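Local coordinates for nucleoside phosphorylase, putative (Trypanosoma brucei, PDB 3BJE), which is a homodimeric uridine phosphorylase that reversibly cleaves uridine with phosphate to give uracil and ribose 1-phosphate, at residues L159-T164 and G310-V315. Sequence-based numbering, arbitrary orientation.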
ATOM      1  N   LEU A 159     -18.682 -15.702   0.653  1.00 17.17           N
ATOM      2  CA  LEU A 159     -18.358 -15.933  -0.753  1.00 18.16           C
ATOM      3  C   LEU A 159     -19.342 -15.309  -1.748  1.00 20.67           C
ATOM      4  O   LEU A 159     -19.266 -15.596  -2.945  1.00 20.78           O
ATOM      5  CB  LEU A 159     -18.169 -17.438  -1.040  1.00 16.18           C
ATOM      6  CG  LEU A 159     -17.095 -18.117  -0.185  1.00 19.05           C
ATOM      7  CD1 LEU A 159     -17.071 -19.611  -0.448  1.00 21.66           C
ATOM      8  CD2 LEU A 159     -15.719 -17.489  -0.441  1.00 20.34           C
ATOM      9  N   ALA A 160     -20.252 -14.457  -1.275  1.00 18.59           N
ATOM     10  CA  ALA A 160     -21.015 -13.590  -2.173  1.00 15.51           C
ATOM     11  C   ALA A 160     -20.074 -12.595  -2.860  1.00 15.51           C
ATOM     12  O   ALA A 160     -18.963 -12.316  -2.371  1.00 17.79           O
ATOM     13  CB  ALA A 160     -22.088 -12.836  -1.414  1.00 16.72           C
ATOM     14  N   LEU A 161     -20.532 -12.088  -4.002  1.00 14.05           N
ATOM     15  CA  LEU A 161     -19.815 -11.042  -4.733  1.00 14.69           C
ATOM     16  C   LEU A 161     -20.396  -9.708  -4.320  1.00 16.13           C
ATOM     17  O   LEU A 161     -21.545  -9.400  -4.605  1.00 17.96           O
ATOM     18  CB  LEU A 161     -19.925 -11.240  -6.245  1.00 17.52           C
ATOM     19  CG  LEU A 161     -19.050 -10.315  -7.117  1.00 15.96           C
ATOM     20  CD1 LEU A 161     -17.545 -10.496  -6.835  1.00 19.66           C
ATOM     21  CD2 LEU A 161     -19.360 -10.524  -8.611  1.00 17.93           C
ATOM     22  N   ALA A 162     -19.597  -8.904  -3.621  1.00 16.42           N
ATOM     23  CA  ALA A 162     -20.050  -7.602  -3.162  1.00 16.68           C
ATOM     24  C   ALA A 162     -19.639  -6.544  -4.195  1.00 16.77           C
ATOM     25  O   ALA A 162     -18.441  -6.277  -4.418  1.00 16.63           O
ATOM     26  CB  ALA A 162     -19.466  -7.290  -1.804  1.00 17.96           C
ATOM     27  N   VAL A 163     -20.653  -5.953  -4.824  1.00 17.23           N
ATOM     28  CA  VAL A 163     -20.472  -5.024  -5.926  1.00 17.20           C
ATOM     29  C   VAL A 163     -20.564  -3.609  -5.372  1.00 15.85           C
ATOM     30  O   VAL A 163     -21.512  -3.282  -4.668  1.00 17.80           O
ATOM     31  CB  VAL A 163     -21.568  -5.253  -6.992  1.00 17.64           C
ATOM     32  CG1 VAL A 163     -21.376  -4.318  -8.191  1.00 18.73           C
ATOM     33  CG2 VAL A 163     -21.563  -6.696  -7.426  1.00 15.22           C
ATOM     34  N   THR A 164     -19.564  -2.784  -5.682  1.00 17.54           N
ATOM     35  CA  THR A 164     -19.489  -1.424  -5.167  1.00 16.57           C
ATOM     36  C   THR A 164     -20.425  -0.483  -5.908  1.00 16.47           C
ATOM     37  O   THR A 164     -20.434  -0.484  -7.146  1.00 16.58           O
ATOM     38  CB  THR A 164     -18.059  -0.862  -5.328  1.00 15.63           C
ATOM     39  OG1 THR A 164     -17.149  -1.673  -4.573  1.00 16.87           O
ATOM     40  CG2 THR A 164     -17.970   0.606  -4.857  1.00 15.86           C
ATOM     41  N   GLY A 310     -15.110   0.641 -11.394  1.00 19.42           N
ATOM     42  CA  GLY A 310     -15.853   0.058 -10.288  1.00 20.52           C
ATOM     43  C   GLY A 310     -15.137  -1.144  -9.708  1.00 20.47           C
ATOM     44  O   GLY A 310     -13.972  -1.389  -9.983  1.00 18.59           O
ATOM     45  N   ALA A 311     -15.847  -1.919  -8.906  1.00 19.03           N
ATOM     46  CA  ALA A 311     -15.209  -3.000  -8.164  1.00 17.67           C
ATOM     47  C   ALA A 311     -16.244  -4.025  -7.740  1.00 16.35           C
ATOM     48  O   ALA A 311     -17.417  -3.697  -7.512  1.00 17.92           O
ATOM     49  CB  ALA A 311     -14.496  -2.431  -6.915  1.00 18.03           C
ATOM     50  N   ALA A 312     -15.800  -5.269  -7.643  1.00 17.92           N
ATOM     51  CA  ALA A 312     -16.620  -6.344  -7.116  1.00 18.00           C
ATOM     52  C   ALA A 312     -15.658  -7.270  -6.410  1.00 20.21           C
ATOM     53  O   ALA A 312     -14.624  -7.606  -6.965  1.00 18.78           O
ATOM     54  CB  ALA A 312     -17.360  -7.088  -8.231  1.00 19.89           C
ATOM     55  N   CYS A 313     -15.988  -7.683  -5.189  1.00 16.58           N
ATOM     56  CA  CYS A 313     -15.058  -8.470  -4.394  1.00 17.21           C
ATOM     57  C   CYS A 313     -15.746  -9.648  -3.746  1.00 18.30           C
ATOM     58  O   CYS A 313     -16.830  -9.496  -3.218  1.00 18.69           O
ATOM     59  CB  CYS A 313     -14.441  -7.608  -3.297  1.00 16.63           C
ATOM     60  SG  CYS A 313     -13.514  -6.166  -3.876  1.00 20.39           S
ATOM     61  N   VAL A 314     -15.086 -10.803  -3.765  1.00 18.47           N
ATOM     62  CA  VAL A 314     -15.591 -11.996  -3.127  1.00 19.89           C
ATOM     63  C   VAL A 314     -15.425 -11.872  -1.605  1.00 19.41           C
ATOM     64  O   VAL A 314     -14.340 -11.561  -1.118  1.00 19.88           O
ATOM     65  CB  VAL A 314     -14.852 -13.268  -3.665  1.00 19.18           C
ATOM     66  CG1 VAL A 314     -15.333 -14.545  -2.977  1.00 16.93           C
ATOM     67  CG2 VAL A 314     -15.023 -13.397  -5.183  1.00 18.85           C
ATOM     68  N   VAL A 315     -16.498 -12.162  -0.865  1.00 17.75           N
ATOM     69  CA  VAL A 315     -16.470 -12.040   0.598  1.00 19.18           C
ATOM     70  C   VAL A 315     -15.761 -13.255   1.182  1.00 20.58           C
ATOM     71  O   VAL A 315     -16.316 -14.350   1.199  1.00 20.75           O
ATOM     72  CB  VAL A 315     -17.891 -11.876   1.184  1.00 19.94           C
ATOM     73  CG1 VAL A 315     -17.886 -11.823   2.735  1.00 20.90           C
ATOM     74  CG2 VAL A 315     -18.549 -10.632   0.620  1.00 15.57           C
TER
HETATM   75  O   HOH W   1     -18.786  -1.550  -9.055  1.00 18.84           O
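L161 reaches over the backbone of strand 310-315 from the face it shares with A312 and V314. Its CG lies anti to the backbone N (chi1 -172°), and its CD1 ends 3.7 Å from A312 CB and 4.2 Å from V314 CG2, close above the C313 amide. L159 crosses V314 obliquely at one end of this apolar face, its CD2 3.9 Å from V314 CG1; V163 meets A312 more loosely at the other. On the opposite face lie A162 and C313, a hydrogen-bonded antiparallel pair; A162 CB also packs against V315 CG2.

Backbone hydrogen bonds join the two strands edge to edge, in the sheet that separates these faces. A162 and C313 bond through both their amides, A162 N giving the straighter of the two bonds to C313 O at 169°. CA-H...O contacts from A312 to A162 O and from V314 to A160 O fill in between. A160 O accepts from V315 N, and L159 N, in the loop before the strand, bonds V315 O at 2.8 Å. Toward the other end T164 N gives a nearly straight bond (178°) to A311 O. A water then continues the pairing, donating to T164 O at 2.7 Å and accepting from A311 N. T164 OG1 rests against A311 CB but is hydrogen-bonded to T244.

This antiparallel pair belongs to the central beta structure of the nucleoside phosphorylase fold. Helix 329-348 packs on the face of L161 and V314, while C313 meets R145 and E292 of the ribose 1-phosphate pocket, its side chain about 6 Å from the bound sugar phosphate. Strand 239-246 flanks 161-169 in parallel, and strand 142-151 runs parallel to 308-318.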